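Local coordinates for exopolygalacturonase (Yersinia enterocolitica, PDB 2UVF), which hydrolyses pectic polygalacturonate from the chain end as a family 28 glycoside hydrolase, probably releasing digalacturonic acid in the periplasm, at residues H435-T440 and Y459-G464; A491-V496 and S538-G543; Y126-K131 and I146-S151. All blocks are in the same frame, centred on the assembly; numbering follows the deposited sequence.

Overall arrangement
Contacts 1 and 2 belong to the right-handed parallel beta-helix of the family 28 glycosidase, contact 3 to the fibronectin type III domain. Along the chain contact 3 closes first, then contact 1, then contact 2. The centres of contacts 1 and 2 lie 11 Å apart, and their strands 463-470 and 493-500 are neighbours. They touch where the two turns stack: T461 O and A491 N, like D462 O and K492 N, are 2.8 Å apart, probable hydrogen bonds. Contact 3 stands apart, its centre about 35 Å from that of contact 1 and 42 Å from that of contact 2. Contacts 1 and 2 thus join successive turns of the catalytic beta-helix, while contact 3 belongs to a separate domain.

Contact 1: residues H435-T440 and Y459-G464; sequences HGAIVT and YLTDIG
Successive turns of the parallel beta-helix stack here, near the corner that the chain turns at G464. The join is made mainly by backbone. A437 N donates to I463 O over 2.9 Å, lying in the plane of that carbonyl, and I438 N donates to G464 O over 3.0 Å, nearly along the C=O axis. The two N-H groups thus reach two consecutive carbonyls of the next turn, just where its chain changes direction. The carbonyl of I463 takes a further CA-H contact from G436 CA at 3.3 Å. The methyl of A437 sits against the second carbonyl, with CB 3.4 Å from G464 O, while T461 turns its CG2 methyl to the peptide between G436 and A437, 3.8 Å from A437 N. Its hydroxyl is held elsewhere, by R432 O.

At the other end H435 and D462 run alongside each other and point the same way, each with CG anti to its own carbonyl carbon (chi1 -72° and -75°). Imidazole and carboxylate planes are only 13° apart, but ND1 of H435 and OD2 of D462 remain 4.0 Å apart, too far for a direct bond. A water links the turns instead, donating to D462 OD2 and to H435 O. The H435 side chain lies about 2 Å from a bound nickel ion, which would favour a neutral, metal-binding imidazole, whereas the nearby D462 carboxylate alone would tend to favour its protonated form.

On the preceding turn, H435 pairs through its backbone with D402, G436 with C404 and A437 with I405. F431 of strand 430-431 packs against A437, I438 and T461, and on the following turn the D462 side chain meets A491.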
loop_
_atom_site.group_PDB
_atom_site.type_symbol
_atom_site.label_atom_id
_atom_site.label_comp_id
_atom_site.label_asym_id
_atom_site.label_seq_id
_atom_site.Cartn_x
_atom_site.Cartn_y
_atom_site.Cartn_z
ATOM N N HIS A 435 7.569 -1.963 -7.655
ATOM C CA HIS A 435 7.205 -1.902 -9.060
ATOM C C HIS A 435 6.348 -0.682 -9.362
ATOM O O HIS A 435 6.070 -0.386 -10.520
ATOM C CB HIS A 435 6.454 -3.180 -9.481
ATOM C CG HIS A 435 7.308 -4.400 -9.564
ATOM N ND1 HIS A 435 8.510 -4.524 -8.896
ATOM C CD2 HIS A 435 7.116 -5.573 -10.216
ATOM C CE1 HIS A 435 9.025 -5.715 -9.142
ATOM N NE2 HIS A 435 8.191 -6.377 -9.926
ATOM N N GLY A 436 5.914 0.014 -8.312
ATOM C CA GLY A 436 5.156 1.232 -8.492
ATOM C C GLY A 436 4.626 1.665 -7.150
ATOM O O GLY A 436 4.122 0.850 -6.399
ATOM N N ALA A 437 4.768 2.942 -6.839
ATOM C CA ALA A 437 4.301 3.470 -5.559
ATOM C C ALA A 437 2.796 3.286 -5.442
ATOM O O ALA A 437 2.306 2.682 -4.482
ATOM C CB ALA A 437 4.665 4.942 -5.414
ATOM N N ILE A 438 2.079 3.832 -6.427
ATOM C CA ILE A 438 0.623 3.793 -6.455
ATOM C C ILE A 438 0.205 3.104 -7.738
ATOM O O ILE A 438 0.476 3.601 -8.827
ATOM C CB ILE A 438 0.008 5.219 -6.330
ATOM C CG1 ILE A 438 0.578 5.953 -5.094
ATOM C CG2 ILE A 438 -1.550 5.183 -6.374
ATOM C CD1 ILE A 438 0.219 5.321 -3.750
ATOM N N VAL A 439 -0.417 1.934 -7.588
ATOM C CA VAL A 439 -0.751 1.079 -8.713
ATOM C C VAL A 439 -2.245 0.786 -8.749
ATOM O O VAL A 439 -2.782 0.223 -7.801
ATOM C CB VAL A 439 0.042 -0.251 -8.681
ATOM C CG1 VAL A 439 -0.230 -1.055 -9.968
ATOM C CG2 VAL A 439 1.523 0.038 -8.516
ATOM N N THR A 440 -2.904 1.199 -9.838
ATOM C CA THR A 440 -4.322 0.907 -10.098
ATOM C C THR A 440 -4.501 0.153 -11.439
ATOM O O THR A 440 -4.366 0.763 -12.478
ATOM C CB THR A 440 -5.164 2.228 -10.237
ATOM O OG1 THR A 440 -4.806 2.886 -11.453
ATOM C CG2 THR A 440 -4.947 3.207 -9.103
ATOM N N TYR A 459 11.903 7.167 -3.579
ATOM C CA TYR A 459 13.319 7.092 -3.912
ATOM C C TYR A 459 13.646 5.692 -4.400
ATOM O O TYR A 459 13.496 4.753 -3.648
ATOM C CB TYR A 459 14.164 7.470 -2.676
ATOM C CG TYR A 459 15.643 7.318 -2.899
ATOM C CD1 TYR A 459 16.304 8.057 -3.880
ATOM C CD2 TYR A 459 16.389 6.432 -2.135
ATOM C CE1 TYR A 459 17.690 7.892 -4.103
ATOM C CE2 TYR A 459 17.765 6.275 -2.332
ATOM C CZ TYR A 459 18.400 7.005 -3.307
ATOM O OH TYR A 459 19.746 6.817 -3.510
ATOM N N LEU A 460 14.048 5.566 -5.669
ATOM C CA LEU A 460 14.472 4.297 -6.333
ATOM C C LEU A 460 13.330 3.392 -6.801
ATOM O O LEU A 460 13.566 2.316 -7.406
ATOM C CB LEU A 460 15.482 3.471 -5.502
ATOM C CG LEU A 460 16.820 4.112 -5.113
ATOM C CD1 LEU A 460 17.555 3.171 -4.161
ATOM C CD2 LEU A 460 17.686 4.478 -6.295
ATOM N N THR A 461 12.097 3.835 -6.537
ATOM C CA THR A 461 10.880 3.101 -6.944
ATOM C C THR A 461 10.868 3.027 -8.474
ATOM O O THR A 461 11.481 3.870 -9.111
ATOM C CB THR A 461 9.610 3.839 -6.432
ATOM O OG1 THR A 461 9.939 4.559 -5.236
ATOM C CG2 THR A 461 8.459 2.857 -6.152
ATOM N N ASP A 462 10.191 2.042 -9.062
ATOM C CA ASP A 462 10.157 1.925 -10.523
ATOM C C ASP A 462 9.324 3.049 -11.156
ATOM O O ASP A 462 9.730 3.662 -12.153
ATOM C CB ASP A 462 9.619 0.550 -10.971
ATOM C CG ASP A 462 10.622 -0.571 -10.787
ATOM O OD1 ASP A 462 11.723 -0.305 -10.277
ATOM O OD2 ASP A 462 10.311 -1.727 -11.149
ATOM N N ILE A 463 8.152 3.299 -10.574
ATOM C CA ILE A 463 7.138 4.144 -11.170
ATOM C C ILE A 463 6.441 4.871 -10.030
ATOM O O ILE A 463 6.267 4.299 -8.965
ATOM C CB ILE A 463 6.135 3.290 -12.078
ATOM C CG1 ILE A 463 6.889 2.643 -13.250
ATOM C CG2 ILE A 463 4.990 4.143 -12.617
ATOM C CD1 ILE A 463 6.149 1.533 -14.006
ATOM N N GLY A 464 6.060 6.131 -10.241
ATOM C CA GLY A 464 5.209 6.835 -9.272
ATOM C C GLY A 464 3.750 6.384 -9.328
ATOM O O GLY A 464 3.217 5.821 -8.382
HETATM O O HOH W 1 7.972 -1.892 -12.563
#

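Contact 2: residues A491-V496 and S538-G543; sequences AKQVMV and SIEIKG
Q493 and E540 cross obliquely, the amide of one turned 69° from the carboxylate of the other. Both chains are extended beyond CG, but they leave the backbone differently: CG of Q493 is anti to its carbonyl carbon (chi1 -54°), whereas CG of E540 is anti to its backbone N (chi1 178°). Q493 NE2 thereby donates to E540 OE1 over a short 2.6 Å, with the acceptor close to the amide plane but the donor above the carboxylate plane. The same NE2 also donates to P537 O, so two acceptors fix the rotation of the amide. V496 lies beside E540 and points the same way, its CG1 methyl 3.4 Å from E540 O.

M495 and I539 project to the other face and also cross obliquely. The M495 chain runs straight out and bends at its last torsion, which brings M495 CE 4.0 Å from CG2 of I539 and 4.5 Å from CD1 of I541.

Beneath these side chains are two neighbouring turns of the parallel beta-helix, with M495 bridging I539 and V496 bridging E540 in parallel register. The corner at V494 gathers two donors on one carbonyl: S538 O accepts from V494 N at 2.8 Å and from M495 N at 3.3 Å. E540 N returns a bond to M495 O over 3.0 Å. S538 points its CB away from 491-496, and its hydroxyl bonds to T565 O on the next turn. On the preceding turn, L465 packs against M495 and I463 against Q493, while I569 and L572 of strand 568-573 meet I541.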
loop_
_atom_site.group_PDB
_atom_site.type_symbol
_atom_site.label_atom_id
_atom_site.label_comp_id
_atom_site.label_asym_id
_atom_site.label_seq_id
_atom_site.Cartn_x
_atom_site.Cartn_y
_atom_site.Cartn_z
ATOM N N ALA A 491 13.256 4.246 -11.281
ATOM C CA ALA A 491 13.982 3.277 -12.116
ATOM C C ALA A 491 13.385 3.135 -13.511
ATOM O O ALA A 491 14.085 2.715 -14.433
ATOM C CB ALA A 491 14.102 1.906 -11.423
ATOM N N LYS A 492 12.110 3.491 -13.687
ATOM C CA LYS A 492 11.501 3.368 -15.017
ATOM C C LYS A 492 10.815 4.635 -15.508
ATOM O O LYS A 492 11.316 5.309 -16.412
ATOM C CB LYS A 492 10.500 2.203 -15.088
ATOM C CG LYS A 492 11.036 0.812 -14.817
ATOM C CD LYS A 492 9.912 -0.206 -15.158
ATOM C CE LYS A 492 10.269 -1.649 -14.777
ATOM N NZ LYS A 492 11.705 -2.020 -15.006
ATOM N N GLN A 493 9.657 4.941 -14.931
ATOM C CA GLN A 493 8.804 6.002 -15.443
ATOM C C GLN A 493 8.121 6.772 -14.337
ATOM O O GLN A 493 7.973 6.263 -13.238
ATOM C CB GLN A 493 7.744 5.380 -16.326
ATOM C CG GLN A 493 8.327 4.500 -17.422
ATOM C CD GLN A 493 7.256 3.764 -18.150
ATOM O OE1 GLN A 493 6.784 2.727 -17.696
ATOM N NE2 GLN A 493 6.845 4.302 -19.270
ATOM N N VAL A 494 7.690 7.989 -14.647
ATOM C CA VAL A 494 6.956 8.846 -13.723
ATOM C C VAL A 494 5.483 8.418 -13.602
ATOM O O VAL A 494 4.969 8.204 -12.499
ATOM C CB VAL A 494 7.050 10.342 -14.159
ATOM C CG1 VAL A 494 6.209 11.216 -13.283
ATOM C CG2 VAL A 494 8.511 10.830 -14.195
ATOM N N MET A 495 4.805 8.338 -14.741
ATOM C CA MET A 495 3.420 7.899 -14.785
ATOM C C MET A 495 3.197 7.020 -16.010
ATOM O O MET A 495 3.709 7.304 -17.091
ATOM C CB MET A 495 2.451 9.090 -14.771
ATOM C CG MET A 495 0.982 8.701 -14.800
ATOM S SD MET A 495 -0.149 10.077 -14.569
ATOM C CE MET A 495 -0.064 10.891 -16.174
ATOM N N VAL A 496 2.457 5.934 -15.815
ATOM C CA VAL A 496 1.987 5.097 -16.930
ATOM C C VAL A 496 0.489 4.828 -16.805
ATOM O O VAL A 496 -0.048 4.673 -15.709
ATOM C CB VAL A 496 2.754 3.755 -17.065
ATOM C CG1 VAL A 496 2.490 3.122 -18.424
ATOM C CG2 VAL A 496 4.229 3.965 -16.901
ATOM N N SER A 538 8.994 8.963 -19.916
ATOM C CA SER A 538 8.757 9.504 -18.576
ATOM C C SER A 538 7.275 9.503 -18.219
ATOM O O SER A 538 6.896 9.054 -17.141
ATOM C CB SER A 538 9.362 10.918 -18.424
ATOM O OG SER A 538 8.839 11.849 -19.362
ATOM N N ILE A 539 6.449 10.028 -19.118
ATOM C CA ILE A 539 5.003 9.958 -19.005
ATOM C C ILE A 539 4.554 9.117 -20.210
ATOM O O ILE A 539 4.930 9.398 -21.354
ATOM C CB ILE A 539 4.336 11.366 -18.957
ATOM C CG1 ILE A 539 4.822 12.160 -17.733
ATOM C CG2 ILE A 539 2.810 11.243 -18.936
ATOM C CD1 ILE A 539 4.240 13.596 -17.583
ATOM N N GLU A 540 3.819 8.043 -19.946
ATOM C CA GLU A 540 3.435 7.132 -20.999
ATOM C C GLU A 540 1.999 6.706 -20.877
ATOM O O GLU A 540 1.611 6.002 -19.947
ATOM C CB GLU A 540 4.343 5.907 -21.064
ATOM C CG GLU A 540 3.913 4.936 -22.144
ATOM C CD GLU A 540 4.786 3.720 -22.235
ATOM O OE1 GLU A 540 5.383 3.344 -21.205
ATOM O OE2 GLU A 540 4.876 3.138 -23.344
ATOM N N ILE A 541 1.222 7.150 -21.853
ATOM C CA ILE A 541 -0.196 6.867 -21.953
ATOM C C ILE A 541 -0.357 6.088 -23.262
ATOM O O ILE A 541 0.172 6.495 -24.298
ATOM C CB ILE A 541 -1.010 8.202 -21.915
ATOM C CG1 ILE A 541 -0.866 8.872 -20.528
ATOM C CG2 ILE A 541 -2.464 7.973 -22.253
ATOM C CD1 ILE A 541 -1.034 10.380 -20.505
ATOM N N LYS A 542 -1.022 4.935 -23.194
ATOM C CA LYS A 542 -1.318 4.121 -24.384
ATOM C C LYS A 542 -2.618 3.324 -24.230
ATOM O O LYS A 542 -2.810 2.606 -23.244
ATOM C CB LYS A 542 -0.173 3.157 -24.708
ATOM C CG LYS A 542 -0.112 2.783 -26.190
ATOM C CD LYS A 542 0.213 1.309 -26.442
ATOM C CE LYS A 542 0.125 0.973 -27.936
ATOM N NZ LYS A 542 -1.205 1.305 -28.573
ATOM N N GLY A 543 -3.501 3.450 -25.213
ATOM C CA GLY A 543 -4.746 2.693 -25.228
ATOM C C GLY A 543 -4.802 1.775 -26.431
ATOM O O GLY A 543 -3.851 1.035 -26.705
#

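Contact 3: residues Y126-K131 and I146-S151; sequences YQFTVK and ITAKTS
With CG anti to the carbonyl carbon (chi1 -59° and -64°), the rings of Y126 and F128 lean the same way on the face that these residues, two apart, share in an antiparallel pair of the fibronectin type III domain. Strand 146-149 is an edge strand of the four-stranded sheet and forms a beta hairpin with strand 125-134. Y126 with A148 and F128 with I146 are hydrogen-bonded pairs, and Q127 with T147 is the non-hydrogen-bonded pair between them, its CA atoms 4.2 Å apart. The bonds differ in geometry: A148 N meets Y126 O at 2.9 Å nearly along the C=O axis, whereas Y126 N approaches A148 O from above the carbonyl plane. F128 N donates to I146 O over 2.8 Å and I146 N returns to F128 O.

On the ring side, F128 CB rests 4.1 Å from CG1 of I146, which occupies the crowded position between N and carbonyl carbon, and A148 CB sits at the edge of the F128 ring. L41 and L55 cover F128 and I146 from strands 39-42 and 53-58. The Y126 hydroxyl bonds to K121 N, and at the edge of its ring CE2 meets the CG2 methyl of T150 at 4.2 Å.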
loop_
_atom_site.group_PDB
_atom_site.type_symbol
_atom_site.label_atom_id
_atom_site.label_comp_id
_atom_site.label_asym_id
_atom_site.label_seq_id
_atom_site.Cartn_x
_atom_site.Cartn_y
_atom_site.Cartn_z
ATOM N N TYR A 126 -10.850 13.517 25.308
ATOM C CA TYR A 126 -9.921 14.622 25.047
ATOM C C TYR A 126 -10.393 15.374 23.813
ATOM O O TYR A 126 -10.858 14.756 22.848
ATOM C CB TYR A 126 -8.499 14.117 24.808
ATOM C CG TYR A 126 -7.893 13.335 25.948
ATOM C CD1 TYR A 126 -7.265 13.992 27.006
ATOM C CD2 TYR A 126 -7.926 11.934 25.966
ATOM C CE1 TYR A 126 -6.701 13.278 28.069
ATOM C CE2 TYR A 126 -7.362 11.209 27.030
ATOM C CZ TYR A 126 -6.752 11.892 28.075
ATOM O OH TYR A 126 -6.179 11.211 29.133
ATOM N N GLN A 127 -10.288 16.699 23.847
ATOM C CA GLN A 127 -10.606 17.537 22.681
ATOM C C GLN A 127 -9.307 17.884 21.950
ATOM O O GLN A 127 -8.240 17.928 22.565
ATOM C CB GLN A 127 -11.390 18.789 23.108
ATOM C CG GLN A 127 -11.954 19.661 21.979
ATOM C CD GLN A 127 -11.166 20.965 21.767
ATOM O OE1 GLN A 127 -11.613 21.858 21.042
ATOM N NE2 GLN A 127 -10.001 21.079 22.405
ATOM N N PHE A 128 -9.400 18.099 20.637
ATOM C CA PHE A 128 -8.227 18.311 19.786
ATOM C C PHE A 128 -8.520 19.343 18.681
ATOM O O PHE A 128 -9.579 19.293 18.028
ATOM C CB PHE A 128 -7.775 16.988 19.128
ATOM C CG PHE A 128 -7.286 15.925 20.094
ATOM C CD1 PHE A 128 -6.081 16.079 20.786
ATOM C CD2 PHE A 128 -8.004 14.737 20.258
ATOM C CE1 PHE A 128 -5.615 15.082 21.668
ATOM C CE2 PHE A 128 -7.553 13.737 21.123
ATOM C CZ PHE A 128 -6.361 13.905 21.830
ATOM N N THR A 129 -7.594 20.284 18.492
ATOM C CA THR A 129 -7.584 21.117 17.282
ATOM C C THR A 129 -6.204 21.123 16.607
ATOM O O THR A 129 -5.198 20.786 17.235
ATOM C CB THR A 129 -8.068 22.589 17.520
ATOM O OG1 THR A 129 -7.263 23.226 18.521
ATOM C CG2 THR A 129 -9.539 22.635 17.912
ATOM N N VAL A 130 -6.183 21.511 15.329
ATOM C CA VAL A 130 -4.953 21.623 14.522
ATOM C C VAL A 130 -4.892 22.956 13.742
ATOM O O VAL A 130 -5.878 23.382 13.131
ATOM C CB VAL A 130 -4.773 20.382 13.551
ATOM C CG1 VAL A 130 -5.897 20.291 12.514
ATOM C CG2 VAL A 130 -3.414 20.401 12.871
ATOM N N LYS A 131 -3.730 23.610 13.786
ATOM C CA LYS A 131 -3.480 24.832 13.006
ATOM C C LYS A 131 -2.316 24.620 12.042
ATOM O O LYS A 131 -1.291 24.036 12.432
ATOM C CB LYS A 131 -3.119 26.017 13.923
ATOM C CG LYS A 131 -4.076 26.305 15.053
ATOM C CD LYS A 131 -3.739 27.654 15.678
ATOM C CE LYS A 131 -4.658 27.976 16.857
ATOM N NZ LYS A 131 -4.770 29.450 17.121
ATOM N N ILE A 146 -12.314 18.118 17.554
ATOM C CA ILE A 146 -12.839 16.779 17.722
ATOM C C ILE A 146 -12.618 16.341 19.162
ATOM O O ILE A 146 -11.610 16.687 19.791
ATOM C CB ILE A 146 -12.285 15.713 16.681
ATOM C CG1 ILE A 146 -10.817 15.356 16.926
ATOM C CG2 ILE A 146 -12.520 16.153 15.235
ATOM C CD1 ILE A 146 -10.441 14.003 16.332
ATOM N N THR A 147 -13.595 15.613 19.685
ATOM C CA THR A 147 -13.459 14.916 20.954
ATOM C C THR A 147 -13.243 13.451 20.613
ATOM O O THR A 147 -13.909 12.908 19.715
ATOM C CB THR A 147 -14.736 15.049 21.805
ATOM O OG1 THR A 147 -15.415 16.266 21.458
ATOM C CG2 THR A 147 -14.416 15.020 23.308
ATOM N N ALA A 148 -12.304 12.818 21.313
ATOM C CA ALA A 148 -12.050 11.399 21.135
ATOM C C ALA A 148 -11.694 10.741 22.460
ATOM O O ALA A 148 -10.917 11.279 23.260
ATOM C CB ALA A 148 -10.959 11.168 20.103
ATOM N N LYS A 149 -12.267 9.563 22.677
ATOM C CA LYS A 149 -12.080 8.840 23.921
ATOM C C LYS A 149 -11.152 7.644 23.731
ATOM O O LYS A 149 -11.336 6.841 22.812
ATOM C CB LYS A 149 -13.446 8.394 24.475
ATOM C CG LYS A 149 -13.458 8.046 25.966
ATOM C CD LYS A 149 -14.878 7.907 26.498
ATOM C CE LYS A 149 -15.480 6.531 26.203
ATOM N NZ LYS A 149 -15.064 5.502 27.204
ATOM N N THR A 150 -10.161 7.534 24.611
ATOM C CA THR A 150 -9.339 6.330 24.714
ATOM C C THR A 150 -10.211 5.103 25.029
ATOM O O THR A 150 -11.398 5.233 25.356
ATOM C CB THR A 150 -8.220 6.479 25.788
ATOM O OG1 THR A 150 -8.771 6.966 27.022
ATOM C CG2 THR A 150 -7.120 7.433 25.303
ATOM N N SER A 151 -9.624 3.917 24.904
ATOM C CA SER A 151 -10.317 2.678 25.217
ATOM C C SER A 151 -9.978 2.244 26.651
ATOM O O SER A 151 -9.066 2.794 27.273
ATOM C CB SER A 151 -9.937 1.595 24.201
ATOM O OG SER A 151 -8.614 1.116 24.410
#